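Local coordinates for protein rhamnogalacturonan endolyase YesW (Bacillus subtilis, PDB 2Z8S) that cleaves the rhamnogalacturonan backbone of plant cell-wall pectin by endo-acting elimination, as a polysaccharide lyase of family 11 requiring calcium or manganese, at residues I166-N171 with M196-G201; G227-T232 with A245-A250; A419-R424 with D473-Q478. All coordinates share one frame; numbering follows the deposited sequence.

Contact 1: residues I166-N171 with M196-G201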
loop_
_atom_site.group_PDB
_atom_site.type_symbol
_atom_site.label_atom_id
_atom_site.label_comp_id
_atom_site.label_asym_id
_atom_site.label_seq_id
_atom_site.Cartn_x
_atom_site.Cartn_y
_atom_site.Cartn_z
ATOM N N ILE A 166 -15.294 -12.414 3.299
ATOM C CA ILE A 166 -16.381 -11.459 3.179
ATOM C C ILE A 166 -16.811 -11.432 1.727
ATOM O O ILE A 166 -15.993 -11.184 0.854
ATOM C CB ILE A 166 -15.971 -10.063 3.628
ATOM C CG1 ILE A 166 -15.812 -10.034 5.145
ATOM C CG2 ILE A 166 -17.025 -9.033 3.196
ATOM C CD1 ILE A 166 -15.003 -8.872 5.616
ATOM N N ASN A 167 -18.078 -11.736 1.473
ATOM C CA ASN A 167 -18.644 -11.608 0.138
ATOM C C ASN A 167 -19.385 -10.287 0.043
ATOM O O ASN A 167 -20.436 -10.122 0.652
ATOM C CB ASN A 167 -19.589 -12.766 -0.175
ATOM C CG ASN A 167 -20.132 -12.717 -1.596
ATOM O OD1 ASN A 167 -20.200 -11.657 -2.223
ATOM N ND2 ASN A 167 -20.526 -13.872 -2.109
ATOM N N LEU A 168 -18.839 -9.347 -0.715
ATOM C CA LEU A 168 -19.455 -8.027 -0.831
ATOM C C LEU A 168 -20.786 -8.063 -1.544
ATOM O O LEU A 168 -21.608 -7.180 -1.358
ATOM C CB LEU A 168 -18.505 -7.019 -1.469
ATOM C CG LEU A 168 -17.527 -6.536 -0.405
ATOM C CD1 LEU A 168 -16.155 -7.118 -0.654
ATOM C CD2 LEU A 168 -17.480 -5.039 -0.405
ATOM N N GLY A 169 -20.987 -9.098 -2.356
ATOM C CA GLY A 169 -22.287 -9.385 -2.964
ATOM C C GLY A 169 -22.609 -8.600 -4.217
ATOM O O GLY A 169 -21.776 -7.859 -4.743
ATOM N N LYS A 170 -23.847 -8.759 -4.672
ATOM C CA LYS A 170 -24.304 -8.222 -5.950
ATOM C C LYS A 170 -24.238 -6.714 -6.076
ATOM O O LYS A 170 -24.144 -6.202 -7.184
ATOM C CB LYS A 170 -25.733 -8.679 -6.239
ATOM C CG LYS A 170 -26.751 -8.345 -5.138
ATOM C CD LYS A 170 -28.168 -8.684 -5.575
ATOM C CE LYS A 170 -28.325 -10.142 -6.026
ATOM N NZ LYS A 170 -28.254 -11.072 -4.875
ATOM N N ASN A 171 -24.286 -6.000 -4.959
ATOM C CA ASN A 171 -24.431 -4.545 -5.015
ATOM C C ASN A 171 -23.145 -3.730 -4.931
ATOM O O ASN A 171 -23.156 -2.499 -4.945
ATOM C CB ASN A 171 -25.474 -4.085 -4.011
ATOM C CG ASN A 171 -26.833 -4.652 -4.315
ATOM O OD1 ASN A 171 -27.489 -5.196 -3.439
ATOM N ND2 ASN A 171 -27.254 -4.556 -5.569
ATOM N N MET A 196 -14.290 -1.147 4.727
ATOM C CA MET A 196 -14.511 -0.872 3.316
ATOM C C MET A 196 -15.969 -0.504 3.053
ATOM O O MET A 196 -16.818 -0.602 3.941
ATOM C CB MET A 196 -14.086 -2.064 2.455
ATOM C CG MET A 196 -15.065 -3.201 2.453
ATOM S SD MET A 196 -14.272 -4.778 2.119
ATOM C CE MET A 196 -13.791 -5.271 3.756
ATOM N N LYS A 197 -16.240 -0.070 1.826
ATOM C CA LYS A 197 -17.590 0.233 1.403
ATOM C C LYS A 197 -18.326 -1.079 1.211
ATOM O O LYS A 197 -17.814 -2.000 0.578
ATOM C CB LYS A 197 -17.563 1.030 0.101
ATOM C CG LYS A 197 -18.889 1.582 -0.360
ATOM C CD LYS A 197 -18.650 2.653 -1.410
ATOM C CE LYS A 197 -19.942 3.227 -1.917
ATOM N NZ LYS A 197 -20.756 2.194 -2.597
ATOM N N THR A 198 -19.518 -1.166 1.788
ATOM C CA THR A 198 -20.341 -2.349 1.635
ATOM C C THR A 198 -21.730 -1.944 1.164
ATOM O O THR A 198 -22.046 -0.752 1.033
ATOM C CB THR A 198 -20.433 -3.142 2.942
ATOM O OG1 THR A 198 -20.861 -2.268 3.983
ATOM C CG2 THR A 198 -19.087 -3.712 3.330
ATOM N N ALA A 199 -22.556 -2.952 0.913
ATOM C CA ALA A 199 -23.854 -2.766 0.299
ATOM C C ALA A 199 -24.835 -3.779 0.853
ATOM O O ALA A 199 -24.443 -4.695 1.567
ATOM C CB ALA A 199 -23.733 -2.915 -1.220
ATOM N N ASP A 200 -26.114 -3.630 0.532
ATOM C CA ASP A 200 -27.062 -4.677 0.870
ATOM C C ASP A 200 -26.529 -5.960 0.277
ATOM O O ASP A 200 -25.924 -5.950 -0.789
ATOM C CB ASP A 200 -28.438 -4.381 0.293
ATOM C CG ASP A 200 -29.113 -3.217 0.979
ATOM O OD1 ASP A 200 -28.928 -3.064 2.206
ATOM O OD2 ASP A 200 -29.835 -2.463 0.289
ATOM N N GLY A 201 -26.723 -7.061 0.982
ATOM C CA GLY A 201 -26.305 -8.345 0.468
ATOM C C GLY A 201 -24.865 -8.661 0.780
ATOM O O GLY A 201 -24.428 -9.779 0.543
HETATM O O HOH W 1 -23.909 -6.471 -2.389
#
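Leu-168 reaches across to Met-196 with both branches, CD1 and CD2 each coming within 4.1 Å of SD, and the two side chains meet at a slant. Met-196 holds CG between its backbone N and carbonyl carbon (chi1 77°) and bends again about the sulfur, which carries CE to Ile-166 CD1 at 4.2 Å. Leu-168 CD2 also presses on Lys-197 O, 3.2 Å away. This mostly apolar end joins the last strand of one propeller blade (162-167) to strand 193-198 of the next, and Phe-234 and Ile-153 add to it from the flanking strands.

Where both chains leave their strands there is a second close spot, Asn-171 CB against Ala-199 CB (3.5 Å). A side chain on Gly-169 would run into Gly-201 O, and its positive phi also suits glycine. The looser side lies at partly exposed Lys-170, whose side chain does not touch 196-201, and at water 1, held by three bonds of 2.6 Å: it donates to Leu-168 O and Asp-200 O and accepts from Asn-171 N. The chemistry implies a blade junction joined by apolar contacts, with a water linking the polar loop atoms beside two carbohydrate-binding residues, Lys-170 and Gly-201.

Contact 2: residues G227-T232 with A245-A250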
loop_
_atom_site.group_PDB
_atom_site.type_symbol
_atom_site.label_atom_id
_atom_site.label_comp_id
_atom_site.label_asym_id
_atom_site.label_seq_id
_atom_site.Cartn_x
_atom_site.Cartn_y
_atom_site.Cartn_z
ATOM N N GLY A 227 -29.746 2.783 -4.447
ATOM C CA GLY A 227 -29.710 1.975 -3.247
ATOM C C GLY A 227 -28.797 2.571 -2.210
ATOM O O GLY A 227 -27.960 3.402 -2.531
ATOM N N PRO A 228 -28.957 2.150 -0.949
ATOM C CA PRO A 228 -28.062 2.650 0.082
ATOM C C PRO A 228 -26.636 2.138 -0.129
ATOM O O PRO A 228 -26.402 1.195 -0.902
ATOM C CB PRO A 228 -28.657 2.095 1.380
ATOM C CG PRO A 228 -29.476 0.919 0.962
ATOM C CD PRO A 228 -29.959 1.204 -0.418
ATOM N N GLU A 229 -25.708 2.791 0.555
ATOM C CA GLU A 229 -24.300 2.534 0.438
ATOM C C GLU A 229 -23.782 2.557 1.851
ATOM O O GLU A 229 -24.076 3.475 2.618
ATOM C CB GLU A 229 -23.622 3.626 -0.382
ATOM C CG GLU A 229 -24.022 3.636 -1.845
ATOM C CD GLU A 229 -23.083 4.449 -2.712
ATOM O OE1 GLU A 229 -22.814 5.621 -2.381
ATOM O OE2 GLU A 229 -22.621 3.911 -3.739
ATOM N N TYR A 230 -23.017 1.536 2.206
ATOM C CA TYR A 230 -22.550 1.438 3.564
ATOM C C TYR A 230 -21.047 1.493 3.672
ATOM O O TYR A 230 -20.320 1.292 2.703
ATOM C CB TYR A 230 -23.045 0.153 4.213
ATOM C CG TYR A 230 -24.507 -0.126 4.043
ATOM C CD1 TYR A 230 -25.472 0.745 4.539
ATOM C CD2 TYR A 230 -24.926 -1.289 3.414
ATOM C CE1 TYR A 230 -26.822 0.469 4.396
ATOM C CE2 TYR A 230 -26.266 -1.578 3.261
ATOM C CZ TYR A 230 -27.209 -0.697 3.752
ATOM O OH TYR A 230 -28.532 -0.997 3.586
ATOM N N LEU A 231 -20.606 1.793 4.884
ATOM C CA LEU A 231 -19.238 1.645 5.280
ATOM C C LEU A 231 -19.266 0.661 6.434
ATOM O O LEU A 231 -19.892 0.916 7.460
ATOM C CB LEU A 231 -18.669 3.001 5.710
ATOM C CG LEU A 231 -17.282 3.098 6.341
ATOM C CD1 LEU A 231 -16.284 2.158 5.696
ATOM C CD2 LEU A 231 -16.791 4.517 6.263
ATOM N N THR A 232 -18.614 -0.477 6.255
ATOM C CA THR A 232 -18.499 -1.431 7.335
ATOM C C THR A 232 -17.066 -1.548 7.849
ATOM O O THR A 232 -16.136 -1.723 7.078
ATOM C CB THR A 232 -19.051 -2.798 6.939
ATOM O OG1 THR A 232 -20.419 -2.642 6.563
ATOM C CG2 THR A 232 -18.985 -3.764 8.108
ATOM N N ALA A 245 -22.125 1.938 9.159
ATOM C CA ALA A 245 -22.872 3.176 8.949
ATOM C C ALA A 245 -23.101 3.390 7.450
ATOM O O ALA A 245 -22.583 2.635 6.616
ATOM C CB ALA A 245 -22.134 4.355 9.555
ATOM N N ASN A 246 -23.887 4.405 7.107
ATOM C CA ASN A 246 -24.098 4.754 5.713
ATOM C C ASN A 246 -22.818 5.333 5.133
ATOM O O ASN A 246 -22.131 6.112 5.803
ATOM C CB ASN A 246 -25.265 5.734 5.556
ATOM C CG ASN A 246 -26.606 5.033 5.535
ATOM O OD1 ASN A 246 -27.142 4.664 6.572
ATOM N ND2 ASN A 246 -27.153 4.833 4.340
ATOM N N PHE A 247 -22.484 4.940 3.903
ATOM C CA PHE A 247 -21.251 5.405 3.291
ATOM C C PHE A 247 -21.266 6.899 3.027
ATOM O O PHE A 247 -22.242 7.455 2.524
ATOM C CB PHE A 247 -20.916 4.662 1.994
ATOM C CG PHE A 247 -19.614 5.106 1.377
ATOM C CD1 PHE A 247 -18.406 4.609 1.846
ATOM C CD2 PHE A 247 -19.596 6.057 0.363
ATOM C CE1 PHE A 247 -17.212 5.039 1.307
ATOM C CE2 PHE A 247 -18.397 6.488 -0.180
ATOM C CZ PHE A 247 -17.204 5.978 0.295
ATOM N N GLU A 248 -20.168 7.546 3.377
ATOM C CA GLU A 248 -19.915 8.890 2.929
ATOM C C GLU A 248 -18.492 8.955 2.406
ATOM O O GLU A 248 -17.617 8.302 2.961
ATOM C CB GLU A 248 -20.145 9.888 4.047
ATOM C CG GLU A 248 -21.464 10.597 3.924
ATOM C CD GLU A 248 -21.871 11.232 5.215
ATOM O OE1 GLU A 248 -21.635 12.448 5.369
ATOM O OE2 GLU A 248 -22.401 10.507 6.083
ATOM N N PRO A 249 -18.246 9.748 1.344
ATOM C CA PRO A 249 -19.189 10.676 0.703
ATOM C C PRO A 249 -20.350 9.952 0.048
ATOM O O PRO A 249 -20.142 8.975 -0.658
ATOM C CB PRO A 249 -18.331 11.370 -0.352
ATOM C CG PRO A 249 -16.899 11.114 0.075
ATOM C CD PRO A 249 -16.939 9.756 0.666
ATOM N N ALA A 250 -21.569 10.419 0.314
ATOM C CA ALA A 250 -22.772 9.836 -0.288
ATOM C C ALA A 250 -22.764 9.991 -1.805
ATOM O O ALA A 250 -22.121 10.888 -2.353
ATOM C CB ALA A 250 -24.028 10.462 0.302
HETATM O O HOH W 2 -26.259 5.392 2.116
#
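Glu-229 O receives the N-H of Phe-247 at 2.5 Å, nearly straight at 175°, although the donor stands above the carbonyl plane. The same oxygen is approached by Asn-246 CA at 3.3 Å in a CA-H...O contact. Two residues along, Leu-231 and Ala-245 exchange both of their backbone bonds: Leu-231 N gives to Ala-245 O at 2.8 Å, and Ala-245 N returns a more bent bond (138°) to Leu-231 O at 3.0 Å. Ala-245 O has a further neighbour in Tyr-230 CA, another CA-H...O contact, and lies near the plane of the Tyr-230 ring, at its edge.

These bonds close the open end of the beta hairpin made by strands 230-235 and 241-246, the last two strands of a four-stranded blade in the propeller. Leu-231 and Ala-245 form an antiparallel hydrogen-bonded pair, whereas Tyr-230 and Asn-246 form a non-hydrogen-bonded one and send their side chains apart. Beyond the pairing, Glu-229 N is satisfied by water 2, which accepts from it at 3.1 Å and from Asn-246 ND2 at 2.5 Å, bridging the two segments.

The buried carboxylate of Glu-229 finds its mates elsewhere: OE1 forms a salt bridge with Arg-286, and OE2 with both Lys-197 and Arg-251, a surrounding that would favour the ionised form. Tyr-230 OH bonds to Asp-200 OD1 on the neighbouring strand's loop. Phe-247, with CG anti to its backbone N (chi1 -178°), swings its ring off from the hairpin, so that CD1 rests on Leu-231 CB at 4.2 Å while Lys-197 makes a cation-pi contact with the ring. Nearer the backbone, Phe-247 CB touches Glu-229 CB at 3.7 Å.

Contact 3: residues A419-R424 with D473-Q478. With CA (calcium ion), chain M.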
loop_
_atom_site.group_PDB
_atom_site.type_symbol
_atom_site.label_atom_id
_atom_site.label_comp_id
_atom_site.label_asym_id
_atom_site.label_seq_id
_atom_site.Cartn_x
_atom_site.Cartn_y
_atom_site.Cartn_z
ATOM N N ALA A 419 12.353 7.598 -7.219
ATOM C CA ALA A 419 13.208 6.684 -6.461
ATOM C C ALA A 419 14.668 7.018 -6.663
ATOM O O ALA A 419 15.093 7.440 -7.751
ATOM C CB ALA A 419 12.937 5.225 -6.807
ATOM N N ASP A 420 15.428 6.846 -5.584
ATOM C CA ASP A 420 16.856 7.009 -5.630
ATOM C C ASP A 420 17.373 5.825 -6.424
ATOM O O ASP A 420 17.452 4.708 -5.926
ATOM C CB ASP A 420 17.422 7.020 -4.225
ATOM C CG ASP A 420 18.817 7.613 -4.157
ATOM O OD1 ASP A 420 19.404 7.934 -5.215
ATOM O OD2 ASP A 420 19.331 7.771 -3.026
ATOM N N ILE A 421 17.669 6.069 -7.691
ATOM C CA ILE A 421 18.182 5.029 -8.560
ATOM C C ILE A 421 19.555 5.433 -9.059
ATOM O O ILE A 421 20.267 4.613 -9.654
ATOM C CB ILE A 421 17.235 4.777 -9.737
ATOM C CG1 ILE A 421 17.129 6.020 -10.634
ATOM C CG2 ILE A 421 15.851 4.389 -9.211
ATOM C CD1 ILE A 421 16.441 5.753 -11.968
ATOM N N ASP A 422 19.901 6.701 -8.811
ATOM C CA ASP A 422 21.149 7.314 -9.254
ATOM C C ASP A 422 21.777 8.127 -8.119
ATOM O O ASP A 422 21.270 9.198 -7.768
ATOM C CB ASP A 422 20.904 8.204 -10.479
ATOM C CG ASP A 422 22.205 8.611 -11.202
ATOM O OD1 ASP A 422 23.181 9.031 -10.531
ATOM O OD2 ASP A 422 22.249 8.516 -12.460
ATOM N N PRO A 423 22.899 7.631 -7.560
ATOM C CA PRO A 423 23.601 8.250 -6.428
ATOM C C PRO A 423 24.457 9.445 -6.850
ATOM O O PRO A 423 25.004 10.144 -5.991
ATOM C CB PRO A 423 24.504 7.123 -5.924
ATOM C CG PRO A 423 24.851 6.374 -7.158
ATOM C CD PRO A 423 23.593 6.413 -8.022
ATOM N N ARG A 424 24.573 9.656 -8.163
ATOM C CA ARG A 424 25.308 10.786 -8.738
ATOM C C ARG A 424 24.591 12.100 -8.488
ATOM O O ARG A 424 25.160 13.173 -8.691
ATOM C CB ARG A 424 25.519 10.585 -10.247
ATOM C CG ARG A 424 26.881 9.996 -10.633
ATOM C CD ARG A 424 26.758 8.900 -11.692
ATOM N NE ARG A 424 25.478 8.979 -12.400
ATOM C CZ ARG A 424 25.317 9.459 -13.629
ATOM N NH1 ARG A 424 26.361 9.889 -14.323
ATOM N NH2 ARG A 424 24.105 9.502 -14.162
ATOM N N ASP A 473 13.401 -5.099 -11.087
ATOM C CA ASP A 473 14.532 -4.663 -11.880
ATOM C C ASP A 473 15.393 -3.687 -11.089
ATOM O O ASP A 473 14.946 -3.088 -10.108
ATOM C CB ASP A 473 14.071 -4.019 -13.193
ATOM C CG ASP A 473 13.316 -4.985 -14.105
ATOM O OD1 ASP A 473 13.704 -6.169 -14.205
ATOM O OD2 ASP A 473 12.325 -4.546 -14.732
ATOM N N LYS A 474 16.640 -3.546 -11.519
ATOM C CA LYS A 474 17.565 -2.606 -10.911
ATOM C C LYS A 474 18.045 -1.660 -12.007
ATOM O O LYS A 474 18.315 -2.081 -13.131
ATOM C CB LYS A 474 18.734 -3.366 -10.289
ATOM C CG LYS A 474 19.936 -2.523 -9.921
ATOM C CD LYS A 474 19.836 -2.002 -8.512
ATOM C CE LYS A 474 21.210 -1.710 -7.950
ATOM N NZ LYS A 474 21.093 -1.425 -6.505
ATOM N N TRP A 475 18.132 -0.380 -11.678
ATOM C CA TRP A 475 18.598 0.609 -12.630
ATOM C C TRP A 475 20.114 0.723 -12.600
ATOM O O TRP A 475 20.705 1.028 -11.559
ATOM C CB TRP A 475 17.956 1.957 -12.330
ATOM C CG TRP A 475 18.415 3.063 -13.184
ATOM C CD1 TRP A 475 19.123 4.152 -12.790
ATOM C CD2 TRP A 475 18.184 3.215 -14.586
ATOM N NE1 TRP A 475 19.347 4.990 -13.860
ATOM C CE2 TRP A 475 18.787 4.435 -14.978
ATOM C CE3 TRP A 475 17.527 2.442 -15.552
ATOM C CZ2 TRP A 475 18.751 4.903 -16.296
ATOM C CZ3 TRP A 475 17.496 2.904 -16.862
ATOM C CH2 TRP A 475 18.099 4.130 -17.220
ATOM N N ASP A 476 20.726 0.459 -13.752
ATOM C CA ASP A 476 22.148 0.690 -13.968
ATOM C C ASP A 476 22.362 2.162 -14.323
ATOM O O ASP A 476 22.378 2.525 -15.495
ATOM C CB ASP A 476 22.655 -0.216 -15.094
ATOM C CG ASP A 476 24.160 -0.404 -15.072
ATOM O OD1 ASP A 476 24.901 0.550 -14.722
ATOM O OD2 ASP A 476 24.597 -1.522 -15.421
ATOM N N TYR A 477 22.517 2.999 -13.299
ATOM C CA TYR A 477 22.593 4.454 -13.461
ATOM C C TYR A 477 23.789 4.919 -14.302
ATOM O O TYR A 477 23.695 5.916 -15.014
ATOM C CB TYR A 477 22.560 5.154 -12.093
ATOM C CG TYR A 477 23.804 4.934 -11.267
ATOM C CD1 TYR A 477 24.853 5.847 -11.301
ATOM C CD2 TYR A 477 23.945 3.802 -10.466
ATOM C CE1 TYR A 477 26.012 5.640 -10.564
ATOM C CE2 TYR A 477 25.097 3.590 -9.720
ATOM C CZ TYR A 477 26.125 4.516 -9.779
ATOM O OH TYR A 477 27.269 4.322 -9.046
ATOM N N GLN A 478 24.902 4.191 -14.215
ATOM C CA GLN A 478 26.080 4.473 -15.035
ATOM C C GLN A 478 25.854 4.171 -16.507
ATOM O O GLN A 478 26.276 4.938 -17.365
ATOM C CB GLN A 478 27.287 3.670 -14.560
ATOM C CG GLN A 478 27.966 4.239 -13.333
ATOM C CD GLN A 478 28.897 3.233 -12.686
ATOM O OE1 GLN A 478 28.536 2.063 -12.491
ATOM N NE2 GLN A 478 30.105 3.678 -12.348
HETATM CA CA CA M . 19.860 9.910 -6.163
HETATM O O HOH W 3 20.605 7.194 -13.853
#
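Pro-423 lies over one face of the Tyr-477 ring, its CD 3.3 Å from the ring centroid and only 1° off the normal, a CH-pi contact centred on the ring. The proline belongs to a calcium-binding loop of the beta-propeller, between strands 417-419 and 429-432, which packs here on the end of strand 471-476. Asp-420 OD1 and Asp-422 O each bind the calcium ion at 2.2 Å; Tyr-425 O and Gly-427 O from the loop and Glu-429 OE1 from the start of strand 429-432 are further ligands.

A second CH-pi contact lies further back along the segments: Ile-421 CD1 stands over the five-membered ring of Trp-475, 3.5 Å from its centroid and displaced toward the rim. Having CG1 between the backbone N and the carbonyl carbon (chi1 64°) turns the isoleucine's longer branch onto that face.

Arg-424 comes to Tyr-477 from the edge, with CD in the ring plane and Arg-424 NE 3.4 Å from Tyr-477 CD1, while Tyr-477 O lies over one face of the guanidinium group. The arginine is steered by a salt bridge in which NH2 meets the syn lone pair of Asp-422 OD2 at 2.7 Å, in the plane of the guanidinium. Cutting Tyr-477 back to an alanine would probably open a gap beneath Pro-423 and let the stem of Arg-424 swing more freely. Asp-422 OD2 is also bonded to water 3, which links it to Trp-475: the water donates to OD2 at 2.5 Å and accepts the N-H of Trp-475 NE1 at the ring edge.

Contacts 1 and 2 share a blade: segment 196-201 of contact 1 and both segments of contact 2 belong to it, while 166-171 comes from the sheet before. Their centres are about 11 Å apart, because strands 193-198 and 230-235 pair side by side, and Thr-198 OG1 and Thr-232 OG1, 2.6 Å apart, probably form a hydrogen bond between them. Contact 1 contains two residues of a carbohydrate-binding site, and contact 2 lies close by, with the Tyr-230 side chain about 7 Å from Gly-201. This may be one of the sugar sites distinct from the active site. Contact 3 stands on the opposite side of the chain's centre, about 44 and 45 Å from the other two between centres, where it includes two ligands of a calcium ion.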